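Local coordinates for putative cell adhesion protein (PDB 4DGU) that probably serves as a fimbrillin-like subunit of a distinct type of pilus made by a human gut Bacteroides, with a likely part in cell adhesion, at the interface of chains A and B and the interface of chains A and C. Residues are numbered along the deposited sequence; one frame, centred on the assembly and turned at random. Chains: chain A/B/C, putative cell adhesion protein.

Contact 1: the interface of chains A and B. Residues chain A 21-24, 27-31, 126-127, 222-223; chain B 244-247.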
loop_
_atom_site.group_PDB
_atom_site.type_symbol
_atom_site.label_atom_id
_atom_site.label_comp_id
_atom_site.label_asym_id
_atom_site.label_seq_id
_atom_site.Cartn_x
_atom_site.Cartn_y
_atom_site.Cartn_z
ATOM N N ALA A 21 -0.204 -17.664 -18.561
ATOM C CA ALA A 21 -1.488 -17.030 -18.274
ATOM C C ALA A 21 -1.269 -15.537 -18.052
ATOM O O ALA A 21 -0.203 -15.132 -17.564
ATOM C CB ALA A 21 -2.137 -17.650 -17.053
ATOM N N LEU A 22 -2.266 -14.735 -18.443
ATOM C CA LEU A 22 -2.234 -13.291 -18.292
ATOM C C LEU A 22 -2.788 -12.803 -16.985
ATOM O O LEU A 22 -3.753 -13.327 -16.438
ATOM C CB LEU A 22 -3.067 -12.578 -19.378
ATOM C CG LEU A 22 -2.764 -12.825 -20.819
ATOM C CD1 LEU A 22 -3.892 -12.322 -21.668
ATOM C CD2 LEU A 22 -1.443 -12.237 -21.190
ATOM N N SER A 23 -2.312 -11.622 -16.628
ATOM C CA SER A 23 -2.833 -10.806 -15.553
ATOM C C SER A 23 -3.055 -9.446 -16.204
ATOM O O SER A 23 -2.963 -9.325 -17.439
ATOM C CB SER A 23 -1.867 -10.784 -14.371
ATOM O OG SER A 23 -2.405 -10.059 -13.275
ATOM N N ASP A 24 -3.359 -8.433 -15.397
ATOM C CA ASP A 24 -3.518 -7.057 -15.844
ATOM C C ASP A 24 -2.224 -6.581 -16.572
ATOM O O ASP A 24 -1.135 -6.969 -16.148
ATOM C CB ASP A 24 -3.840 -6.157 -14.629
ATOM C CG ASP A 24 -3.987 -4.691 -14.971
ATOM O OD1 ASP A 24 -5.094 -4.285 -15.350
ATOM O OD2 ASP A 24 -2.964 -3.989 -15.020
ATOM N N THR A 27 0.534 -5.468 -14.190
ATOM C CA THR A 27 1.013 -6.271 -13.060
ATOM C C THR A 27 2.094 -7.325 -13.408
ATOM O O THR A 27 2.016 -8.065 -14.381
ATOM C CB THR A 27 -0.146 -6.917 -12.264
ATOM O OG1 THR A 27 -0.445 -8.191 -12.780
ATOM C CG2 THR A 27 -1.382 -6.071 -12.234
ATOM N N ARG A 28 3.101 -7.352 -12.563
ATOM C CA ARG A 28 4.174 -8.320 -12.583
ATOM C C ARG A 28 3.627 -9.668 -12.068
ATOM O O ARG A 28 2.937 -9.704 -11.054
ATOM C CB ARG A 28 5.322 -7.810 -11.688
ATOM C CG ARG A 28 6.431 -8.817 -11.358
ATOM C CD ARG A 28 7.335 -9.083 -12.536
ATOM N NE ARG A 28 8.298 -8.002 -12.713
ATOM C CZ ARG A 28 8.570 -7.421 -13.874
ATOM N NH1 ARG A 28 7.925 -7.786 -14.973
ATOM N NH2 ARG A 28 9.467 -6.446 -13.940
ATOM N N THR A 29 3.877 -10.738 -12.814
ATOM C CA THR A 29 3.586 -12.124 -12.455
ATOM C C THR A 29 4.918 -12.812 -12.447
ATOM O O THR A 29 5.857 -12.312 -13.097
ATOM C CB THR A 29 2.587 -12.822 -13.422
ATOM O OG1 THR A 29 3.150 -12.901 -14.729
ATOM C CG2 THR A 29 1.253 -12.156 -13.466
ATOM N N SER A 30 5.021 -13.958 -11.754
ATOM C CA SER A 30 6.262 -14.737 -11.724
ATOM C C SER A 30 6.626 -15.254 -13.133
ATOM O O SER A 30 7.787 -15.586 -13.381
ATOM C CB SER A 30 6.153 -15.901 -10.740
ATOM O OG SER A 30 5.288 -16.905 -11.246
ATOM N N ASN A 31 5.619 -15.332 -14.036
ATOM C CA ASN A 31 5.765 -15.755 -15.431
ATOM C C ASN A 31 6.724 -14.830 -16.176
ATOM O O ASN A 31 7.448 -15.291 -17.050
ATOM C CB ASN A 31 4.392 -15.764 -16.147
ATOM C CG ASN A 31 3.384 -16.738 -15.599
ATOM O OD1 ASN A 31 2.726 -16.503 -14.581
ATOM N ND2 ASN A 31 3.196 -17.836 -16.290
ATOM N N LYS A 126 -0.417 -20.947 -15.386
ATOM C CA LYS A 126 -0.321 -20.180 -14.164
ATOM C C LYS A 126 0.719 -20.887 -13.263
ATOM O O LYS A 126 0.725 -22.121 -13.251
ATOM C CB LYS A 126 -1.688 -20.146 -13.440
ATOM C CG LYS A 126 -2.816 -19.434 -14.151
ATOM C CD LYS A 126 -4.113 -19.550 -13.365
ATOM C CE LYS A 126 -5.282 -18.831 -14.015
ATOM N NZ LYS A 126 -6.555 -19.184 -13.316
ATOM N N ARG A 127 1.571 -20.148 -12.508
ATOM C CA ARG A 127 2.456 -20.752 -11.500
ATOM C C ARG A 127 1.648 -20.708 -10.194
ATOM O O ARG A 127 1.237 -19.614 -9.784
ATOM C CB ARG A 127 3.819 -20.044 -11.391
ATOM C CG ARG A 127 4.795 -20.702 -10.400
ATOM C CD ARG A 127 6.216 -20.197 -10.547
ATOM N NE ARG A 127 6.893 -20.767 -11.716
ATOM C CZ ARG A 127 7.141 -20.122 -12.861
ATOM N NH1 ARG A 127 6.811 -18.851 -12.999
ATOM N NH2 ARG A 127 7.748 -20.744 -13.863
ATOM N N ALA A 222 -1.143 -17.633 -6.334
ATOM C CA ALA A 222 -0.587 -18.034 -7.618
ATOM C C ALA A 222 -0.172 -16.779 -8.397
ATOM O O ALA A 222 -0.894 -15.763 -8.385
ATOM C CB ALA A 222 -1.611 -18.836 -8.402
ATOM N N GLY A 223 1.008 -16.855 -9.006
ATOM C CA GLY A 223 1.579 -15.762 -9.786
ATOM C C GLY A 223 2.476 -14.843 -8.983
ATOM O O GLY A 223 3.111 -13.970 -9.572
ATOM N N PRO B 244 -0.100 -10.599 -7.541
ATOM C CA PRO B 244 -0.938 -10.333 -8.713
ATOM C C PRO B 244 -2.235 -11.144 -8.714
ATOM O O PRO B 244 -2.421 -12.078 -7.927
ATOM C CB PRO B 244 -0.050 -10.789 -9.868
ATOM C CG PRO B 244 0.670 -11.920 -9.308
ATOM C CD PRO B 244 0.980 -11.549 -7.876
ATOM N N LEU B 245 -3.044 -10.919 -9.739
ATOM C CA LEU B 245 -4.271 -11.661 -9.929
ATOM C C LEU B 245 -4.371 -12.113 -11.366
ATOM O O LEU B 245 -4.514 -11.293 -12.252
ATOM C CB LEU B 245 -5.453 -10.747 -9.538
ATOM C CG LEU B 245 -6.857 -11.372 -9.572
ATOM C CD1 LEU B 245 -6.989 -12.504 -8.519
ATOM C CD2 LEU B 245 -7.933 -10.295 -9.374
ATOM N N TYR B 246 -4.301 -13.415 -11.623
ATOM C CA TYR B 246 -4.478 -13.914 -12.968
ATOM C C TYR B 246 -5.918 -13.652 -13.431
ATOM O O TYR B 246 -6.831 -13.571 -12.598
ATOM C CB TYR B 246 -4.174 -15.400 -13.037
ATOM C CG TYR B 246 -2.718 -15.793 -12.924
ATOM C CD1 TYR B 246 -1.831 -15.562 -13.978
ATOM C CD2 TYR B 246 -2.260 -16.547 -11.842
ATOM C CE1 TYR B 246 -0.516 -16.030 -13.934
ATOM C CE2 TYR B 246 -0.952 -17.028 -11.796
ATOM C CZ TYR B 246 -0.077 -16.752 -12.836
ATOM O OH TYR B 246 1.224 -17.201 -12.795
ATOM N N ARG B 247 -6.111 -13.485 -14.758
ATOM C CA ARG B 247 -7.419 -13.249 -15.375
ATOM C C ARG B 247 -8.332 -14.502 -15.298
ATOM O O ARG B 247 -7.821 -15.651 -15.398
ATOM C CB ARG B 247 -7.247 -12.829 -16.840
ATOM C CG ARG B 247 -6.938 -11.370 -16.992
ATOM C CD ARG B 247 -7.416 -10.831 -18.326
ATOM N NE ARG B 247 -7.080 -9.413 -18.433
ATOM C CZ ARG B 247 -6.140 -8.921 -19.229
ATOM N NH1 ARG B 247 -5.473 -9.716 -20.049
ATOM N NH2 ARG B 247 -5.880 -7.622 -19.230
ATOM O OXT ARG B 247 -9.565 -14.319 -15.175
HETATM O O HOH W 1 -5.090 -15.908 -16.713
HETATM O O HOH W 2 -8.720 -18.057 -15.332
#

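Contact 2: the interface of chains A and B. Residues chain A 211-213, 227-231; chain B 233-234, 236-239.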
loop_
_atom_site.group_PDB
_atom_site.type_symbol
_atom_site.label_atom_id
_atom_site.label_comp_id
_atom_site.label_asym_id
_atom_site.label_seq_id
_atom_site.Cartn_x
_atom_site.Cartn_y
_atom_site.Cartn_z
ATOM N N LYS A 211 18.680 -11.620 11.110
ATOM C CA LYS A 211 17.269 -11.794 10.784
ATOM C C LYS A 211 16.903 -10.988 9.538
ATOM O O LYS A 211 17.489 -9.938 9.258
ATOM C CB LYS A 211 16.385 -11.394 11.980
ATOM C CG LYS A 211 16.556 -12.319 13.187
ATOM C CD LYS A 211 15.903 -11.742 14.423
ATOM C CE LYS A 211 15.811 -12.740 15.546
ATOM N NZ LYS A 211 15.100 -12.169 16.719
ATOM N N ILE A 212 15.964 -11.522 8.767
ATOM C CA ILE A 212 15.381 -10.933 7.563
ATOM C C ILE A 212 13.857 -11.036 7.778
ATOM O O ILE A 212 13.340 -12.138 7.911
ATOM C CB ILE A 212 15.864 -11.620 6.241
ATOM C CG1 ILE A 212 17.393 -11.751 6.134
ATOM C CG2 ILE A 212 15.301 -10.920 5.026
ATOM C CD1 ILE A 212 17.840 -12.875 5.090
ATOM N N SER A 213 13.150 -9.921 7.884
ATOM C CA SER A 213 11.717 -9.990 8.151
ATOM C C SER A 213 10.923 -9.251 7.099
ATOM O O SER A 213 11.460 -8.417 6.352
ATOM C CB SER A 213 11.395 -9.415 9.529
ATOM O OG SER A 213 12.216 -10.001 10.523
ATOM N N SER A 227 10.780 -11.732 -2.794
ATOM C CA SER A 227 12.172 -11.322 -2.908
ATOM C C SER A 227 12.805 -11.145 -1.543
ATOM O O SER A 227 12.183 -10.645 -0.605
ATOM C CB SER A 227 12.328 -10.058 -3.741
ATOM O OG SER A 227 11.652 -8.958 -3.166
ATOM N N VAL A 228 14.016 -11.669 -1.420
ATOM C CA VAL A 228 14.835 -11.519 -0.241
ATOM C C VAL A 228 15.908 -10.527 -0.678
ATOM O O VAL A 228 16.714 -10.850 -1.556
ATOM C CB VAL A 228 15.376 -12.859 0.318
ATOM C CG1 VAL A 228 16.301 -12.639 1.503
ATOM C CG2 VAL A 228 14.242 -13.812 0.681
ATOM N N ARG A 229 15.816 -9.276 -0.173
ATOM C CA ARG A 229 16.741 -8.175 -0.497
ATOM C C ARG A 229 17.699 -7.879 0.665
ATOM O O ARG A 229 17.330 -7.251 1.656
ATOM C CB ARG A 229 15.974 -6.910 -0.915
ATOM C CG ARG A 229 16.746 -6.058 -1.937
ATOM C CD ARG A 229 15.819 -5.269 -2.852
ATOM N NE ARG A 229 14.787 -4.522 -2.113
ATOM C CZ ARG A 229 13.483 -4.780 -2.171
ATOM N NH1 ARG A 229 13.021 -5.743 -2.964
ATOM N NH2 ARG A 229 12.626 -4.060 -1.452
ATOM N N LEU A 230 18.929 -8.382 0.532
ATOM C CA LEU A 230 20.000 -8.277 1.516
ATOM C C LEU A 230 20.669 -6.923 1.460
ATOM O O LEU A 230 20.969 -6.434 0.376
ATOM C CB LEU A 230 21.065 -9.394 1.308
ATOM C CG LEU A 230 20.567 -10.809 1.006
ATOM C CD1 LEU A 230 21.716 -11.714 0.604
ATOM C CD2 LEU A 230 19.796 -11.369 2.154
ATOM N N SER A 231 20.897 -6.316 2.639
ATOM C CA SER A 231 21.586 -5.034 2.807
ATOM C C SER A 231 21.864 -4.760 4.270
ATOM O O SER A 231 21.379 -5.488 5.153
ATOM C CB SER A 231 20.785 -3.875 2.222
ATOM O OG SER A 231 19.637 -3.589 3.000
ATOM N N LYS B 233 15.134 -7.147 13.703
ATOM C CA LYS B 233 14.233 -7.837 12.749
ATOM C C LYS B 233 14.681 -7.779 11.283
ATOM O O LYS B 233 14.369 -8.681 10.507
ATOM C CB LYS B 233 12.830 -7.214 12.801
ATOM C CG LYS B 233 11.932 -7.724 13.915
ATOM C CD LYS B 233 10.602 -6.955 13.866
ATOM C CE LYS B 233 9.698 -7.296 15.021
ATOM N NZ LYS B 233 9.190 -8.702 14.995
ATOM N N PHE B 234 15.374 -6.706 10.900
ATOM C CA PHE B 234 15.778 -6.511 9.515
ATOM C C PHE B 234 17.291 -6.383 9.355
ATOM O O PHE B 234 17.748 -5.796 8.376
ATOM C CB PHE B 234 15.063 -5.268 8.977
ATOM C CG PHE B 234 13.560 -5.272 9.187
ATOM C CD1 PHE B 234 12.721 -5.918 8.292
ATOM C CD2 PHE B 234 12.986 -4.564 10.241
ATOM C CE1 PHE B 234 11.331 -5.896 8.469
ATOM C CE2 PHE B 234 11.603 -4.537 10.416
ATOM C CZ PHE B 234 10.778 -5.189 9.516
ATOM N N GLY B 236 19.690 -8.441 8.362
ATOM C CA GLY B 236 20.251 -8.933 7.106
ATOM C C GLY B 236 19.607 -8.362 5.860
ATOM O O GLY B 236 20.135 -8.506 4.761
ATOM N N GLY B 237 18.480 -7.710 6.036
ATOM C CA GLY B 237 17.740 -7.130 4.930
ATOM C C GLY B 237 16.259 -7.285 5.109
ATOM O O GLY B 237 15.774 -7.357 6.245
ATOM N N ILE B 238 15.516 -7.288 3.994
ATOM C CA ILE B 238 14.045 -7.353 4.056
ATOM C C ILE B 238 13.455 -8.408 3.107
ATOM O O ILE B 238 14.085 -8.819 2.132
ATOM C CB ILE B 238 13.397 -5.947 3.790
ATOM C CG1 ILE B 238 13.629 -5.448 2.348
ATOM C CG2 ILE B 238 13.846 -4.898 4.827
ATOM C CD1 ILE B 238 12.779 -4.263 1.932
ATOM N N ILE B 239 12.206 -8.805 3.405
ATOM C CA ILE B 239 11.379 -9.691 2.585
ATOM C C ILE B 239 10.281 -8.819 1.994
ATOM O O ILE B 239 9.640 -8.065 2.715
ATOM C CB ILE B 239 10.846 -10.929 3.365
ATOM C CG1 ILE B 239 12.000 -11.925 3.602
ATOM C CG2 ILE B 239 9.751 -11.631 2.597
ATOM C CD1 ILE B 239 12.007 -12.542 4.919
HETATM O O HOH W 3 19.393 -4.170 6.769
#

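Contact 3: the interface of chains A and C. Residues chain A 24-26; chain C 28, 33, 133, 135, 139, 225, 227, 229.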
loop_
_atom_site.group_PDB
_atom_site.type_symbol
_atom_site.label_atom_id
_atom_site.label_comp_id
_atom_site.label_asym_id
_atom_site.label_seq_id
_atom_site.Cartn_x
_atom_site.Cartn_y
_atom_site.Cartn_z
ATOM N N ASP A 24 -3.359 -8.433 -15.397
ATOM C CA ASP A 24 -3.518 -7.057 -15.844
ATOM C C ASP A 24 -2.224 -6.581 -16.572
ATOM O O ASP A 24 -1.135 -6.969 -16.148
ATOM C CB ASP A 24 -3.840 -6.157 -14.629
ATOM C CG ASP A 24 -3.987 -4.691 -14.971
ATOM O OD1 ASP A 24 -5.094 -4.285 -15.350
ATOM O OD2 ASP A 24 -2.964 -3.989 -15.020
ATOM N N PRO A 25 -2.318 -5.702 -17.607
ATOM C CA PRO A 25 -1.104 -5.228 -18.302
ATOM C C PRO A 25 -0.058 -4.556 -17.408
ATOM O O PRO A 25 1.114 -4.535 -17.771
ATOM C CB PRO A 25 -1.650 -4.195 -19.291
ATOM C CG PRO A 25 -3.040 -4.555 -19.509
ATOM C CD PRO A 25 -3.538 -5.170 -18.252
ATOM N N LEU A 26 -0.462 -3.988 -16.265
ATOM C CA LEU A 26 0.491 -3.312 -15.392
ATOM C C LEU A 26 1.014 -4.220 -14.291
ATOM O O LEU A 26 1.891 -3.797 -13.546
ATOM C CB LEU A 26 -0.111 -2.018 -14.789
ATOM C CG LEU A 26 0.163 -0.740 -15.622
ATOM C CD1 LEU A 26 -0.668 -0.704 -16.860
ATOM C CD2 LEU A 26 -0.134 0.535 -14.820
ATOM N N ARG C 28 6.232 -3.915 -12.831
ATOM C CA ARG C 28 6.382 -3.748 -14.268
ATOM C C ARG C 28 6.728 -2.266 -14.597
ATOM O O ARG C 28 6.115 -1.322 -14.064
ATOM C CB ARG C 28 5.120 -4.212 -14.982
ATOM C CG ARG C 28 5.215 -5.629 -15.472
ATOM C CD ARG C 28 4.106 -5.877 -16.461
ATOM N NE ARG C 28 4.012 -7.281 -16.851
ATOM C CZ ARG C 28 3.038 -7.792 -17.603
ATOM N NH1 ARG C 28 2.056 -7.016 -18.050
ATOM N NH2 ARG C 28 3.033 -9.083 -17.906
ATOM N N LEU C 33 6.241 -3.093 -20.495
ATOM C CA LEU C 33 5.048 -2.897 -21.293
ATOM C C LEU C 33 5.393 -2.571 -22.734
ATOM O O LEU C 33 4.748 -3.089 -23.633
ATOM C CB LEU C 33 4.199 -1.768 -20.695
ATOM C CG LEU C 33 3.136 -2.188 -19.718
ATOM C CD1 LEU C 33 3.693 -2.304 -18.315
ATOM C CD2 LEU C 33 1.974 -1.214 -19.765
ATOM N N ILE C 133 -2.004 4.460 -20.848
ATOM C CA ILE C 133 -2.816 3.457 -21.536
ATOM C C ILE C 133 -4.259 3.541 -21.064
ATOM O O ILE C 133 -4.505 3.731 -19.865
ATOM C CB ILE C 133 -2.245 2.003 -21.417
ATOM C CG1 ILE C 133 -2.147 1.514 -19.962
ATOM C CG2 ILE C 133 -0.883 1.903 -22.114
ATOM C CD1 ILE C 133 -2.013 0.011 -19.881
ATOM N N LEU C 135 -7.693 1.461 -20.580
ATOM C CA LEU C 135 -8.220 0.094 -20.435
ATOM C C LEU C 135 -9.726 0.105 -20.178
ATOM O O LEU C 135 -10.236 1.071 -19.616
ATOM C CB LEU C 135 -7.484 -0.670 -19.300
ATOM C CG LEU C 135 -5.980 -0.749 -19.463
ATOM C CD1 LEU C 135 -5.300 -1.096 -18.171
ATOM C CD2 LEU C 135 -5.610 -1.707 -20.583
ATOM N N ASP C 139 -9.825 -4.808 -18.245
ATOM C CA ASP C 139 -8.386 -4.557 -18.419
ATOM C C ASP C 139 -7.915 -4.843 -19.838
ATOM O O ASP C 139 -6.716 -4.988 -20.111
ATOM C CB ASP C 139 -7.574 -5.355 -17.407
ATOM C CG ASP C 139 -8.073 -5.101 -16.016
ATOM O OD1 ASP C 139 -8.284 -3.899 -15.670
ATOM O OD2 ASP C 139 -8.289 -6.096 -15.275
ATOM N N THR C 225 4.308 4.129 -15.542
ATOM C CA THR C 225 3.203 3.974 -16.497
ATOM C C THR C 225 1.958 4.460 -15.793
ATOM O O THR C 225 1.818 4.310 -14.579
ATOM C CB THR C 225 3.039 2.533 -16.998
ATOM O OG1 THR C 225 4.314 1.972 -17.270
ATOM C CG2 THR C 225 2.112 2.434 -18.241
ATOM N N SER C 227 -2.297 4.322 -16.027
ATOM C CA SER C 227 -3.423 3.631 -16.638
ATOM C C SER C 227 -4.721 4.360 -16.337
ATOM O O SER C 227 -4.918 4.885 -15.244
ATOM C CB SER C 227 -3.504 2.170 -16.215
ATOM O OG SER C 227 -3.662 2.023 -14.816
ATOM N N ARG C 229 -8.581 3.641 -16.355
ATOM C CA ARG C 229 -9.462 2.489 -16.312
ATOM C C ARG C 229 -10.877 2.935 -16.312
ATOM O O ARG C 229 -11.366 3.499 -15.334
ATOM C CB ARG C 229 -9.139 1.640 -15.079
ATOM C CG ARG C 229 -7.719 1.113 -15.115
ATOM C CD ARG C 229 -7.289 0.553 -13.789
ATOM N NE ARG C 229 -5.894 0.102 -13.840
ATOM C CZ ARG C 229 -5.494 -1.094 -14.270
ATOM N NH1 ARG C 229 -6.380 -1.984 -14.709
ATOM N NH2 ARG C 229 -4.207 -1.398 -14.295
HETATM O O HOH W 4 3.711 -4.523 -11.452
#

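Contact 1: the interface of chains A and B
The C-terminal tail of chain B, B:Pro244 to B:Arg247, ends a strand-swapped arm and lies in a groove of chain A between the loop A:Ala21-A:Thr29, strand A:120-127 and the turn at A:Ala222-A:Gly223. B:Tyr246 is the plug. Its CG stands anti to its own carbonyl carbon (chi1 -72°), which sends the ring inward, and A:Lys126, extended beyond CG, slides past it in the opposite direction with CG over the ring centre, 3.7 Å from the centroid. A:Ala21 CB meets the ring at CD1, while A:Ala222 CB lies at its edge, in plane. At the tip the phenol OH points at the amide oxygen A:Asn31 OD1 in the carbonyl plane, amide and ring turned 86° apart. B:Tyr246 OH in turn accepts from the backbone A:Arg127 N at 3.0 Å, so the hydroxyl is gripped as donor on one side and acceptor on the other. The backbone is tied as well: B:Arg247 N gives a nearly straight bond to A:Leu22 O (2.9 Å). A:Ser23 OG, anti to its backbone N (chi1 -176°), reaches B:Leu245 O at 2.6 Å from above the carbonyl plane and is steadied by A:Thr27 OG1 at 2.8 Å. B:Pro244 CB packs on A:Thr29 CG2 at 4.1 Å. The guanidinium of B:Arg247 lays one face over A:Ser23 O. The groove thus runs from the loop after strand A:13-20, past helix A:30-33, to the end of strand A:120-127.

Contact 2: the interface of chains A and B
This interface is an intermolecular beta-sheet in which strand B:237-242 is inserted between two strands of chain A, parallel to A:209-214 and antiparallel to A:225-230; with its symmetry twin it makes a strand exchange that ties the two chains together. On the antiparallel side A:Arg229 and B:Ile238 pair through their backbones, A:Arg229 N meeting B:Ile238 O nearly along the C=O axis at 2.9 Å and B:Ile238 N returning a bond to A:Arg229 O at 3.0 Å. Their side chains lie side by side, and B:Ile238 CG1, in the crowded position between backbone N and carbonyl carbon (chi1 66°), carries CD1 to within 3.4 Å of A:Arg229 NH2. On the parallel side B:Gly236 N gives a straight bond to A:Lys211 O (2.8 Å, 172° at H), and B:Ile239 N reaches A:Ser213 O at 3.1 Å. A:Ile212 and B:Ile239 cross at about a right angle, A:Ile212 CG2 touching B:Ile239 CD1 at 3.7 Å. A:Ser213 OG, beside its backbone N (chi1 -51°), donates to B:Lys233 O at 2.5 Å, and its CB packs on B:Phe234 CE1 at 3.7 Å. An alanine here would remove the hydroxyl and would probably leave the B:Lys233 carbonyl less firmly held, loosening the turn that leads into the inserted strand. That turn, B:Lys233-B:Gly236, lies beside strand A:209-214, just before B:237-242 enters the sheet of chain A.

Contact 3: the interface of chains A and C
The backbone of A:Asp24, A:Pro25 and A:Leu26 makes a tight turn, A:Leu26 at phi/psi -95/-3°, closed by a hydrogen bond from A:Leu26 N to A:Asp24 OD2 (2.8 Å). The turn docks onto chain C through a charged rim and an apolar patch, a contact that may belong to the deposited assembly only. A:Asp24 CG is anti to its backbone N, and the carboxylate meets C:Arg229 tip to tip. The extended arginine grips it end-on, C:Arg229 NH1 to A:Asp24 OD1 at 2.7 Å and NH2 to A:Asp24 OD2 at 3.0 Å; both oxygens lie in the guanidinium plane but are approached from above the carboxylate plane, the two groups being turned 36° apart. C:Asp139 OD1 forms a second salt bridge to C:Arg229 NH1 at 2.9 Å, which probably helps orient the guanidinium; the shared arginine probably offsets the acids' mutual repulsion. C:Asp139 has also been seen to bind zinc, although none is bound there in this model. C:Leu135 CD1 lies over one guanidinium face, toward the rim. A:Pro25 points its ring tip, CG, at C:Leu135 CD2 (4.0 Å). A:Leu26 reaches tip to tip toward C:Ile133, A:Leu26 CD1 to C:Ile133 CD1 at 3.4 Å, and crosses C:Leu33 obliquely, while its CD2 branch rests against C:Ser227 CB. A:Pro25 O lies in the guanidinium plane of C:Arg28, whose NH1 hydrogen-bonds to A:Pro25 O at 2.7 Å from above the carbonyl plane.

Contacts 1 and 2 belong to one exchanged arm of chain B: strand B:237-242 in contact 2 leads directly to the tail in contact 1, the centres of their C-alpha atoms about 25 Å apart. Contact 3 lies about 13 Å from contact 1 and about 30 Å from contact 2. It shares A:Asp24 with contact 1, so the loop after strand A:13-20 faces the tail of chain B on one side and chain C on the other. Strand 225-230 also serves twice, in chain A at contact 2 and in chain C at contact 3. Exchange and docking together join chain A to B and to C, and may link the deposited tetramer, which may not be the pilus arrangement.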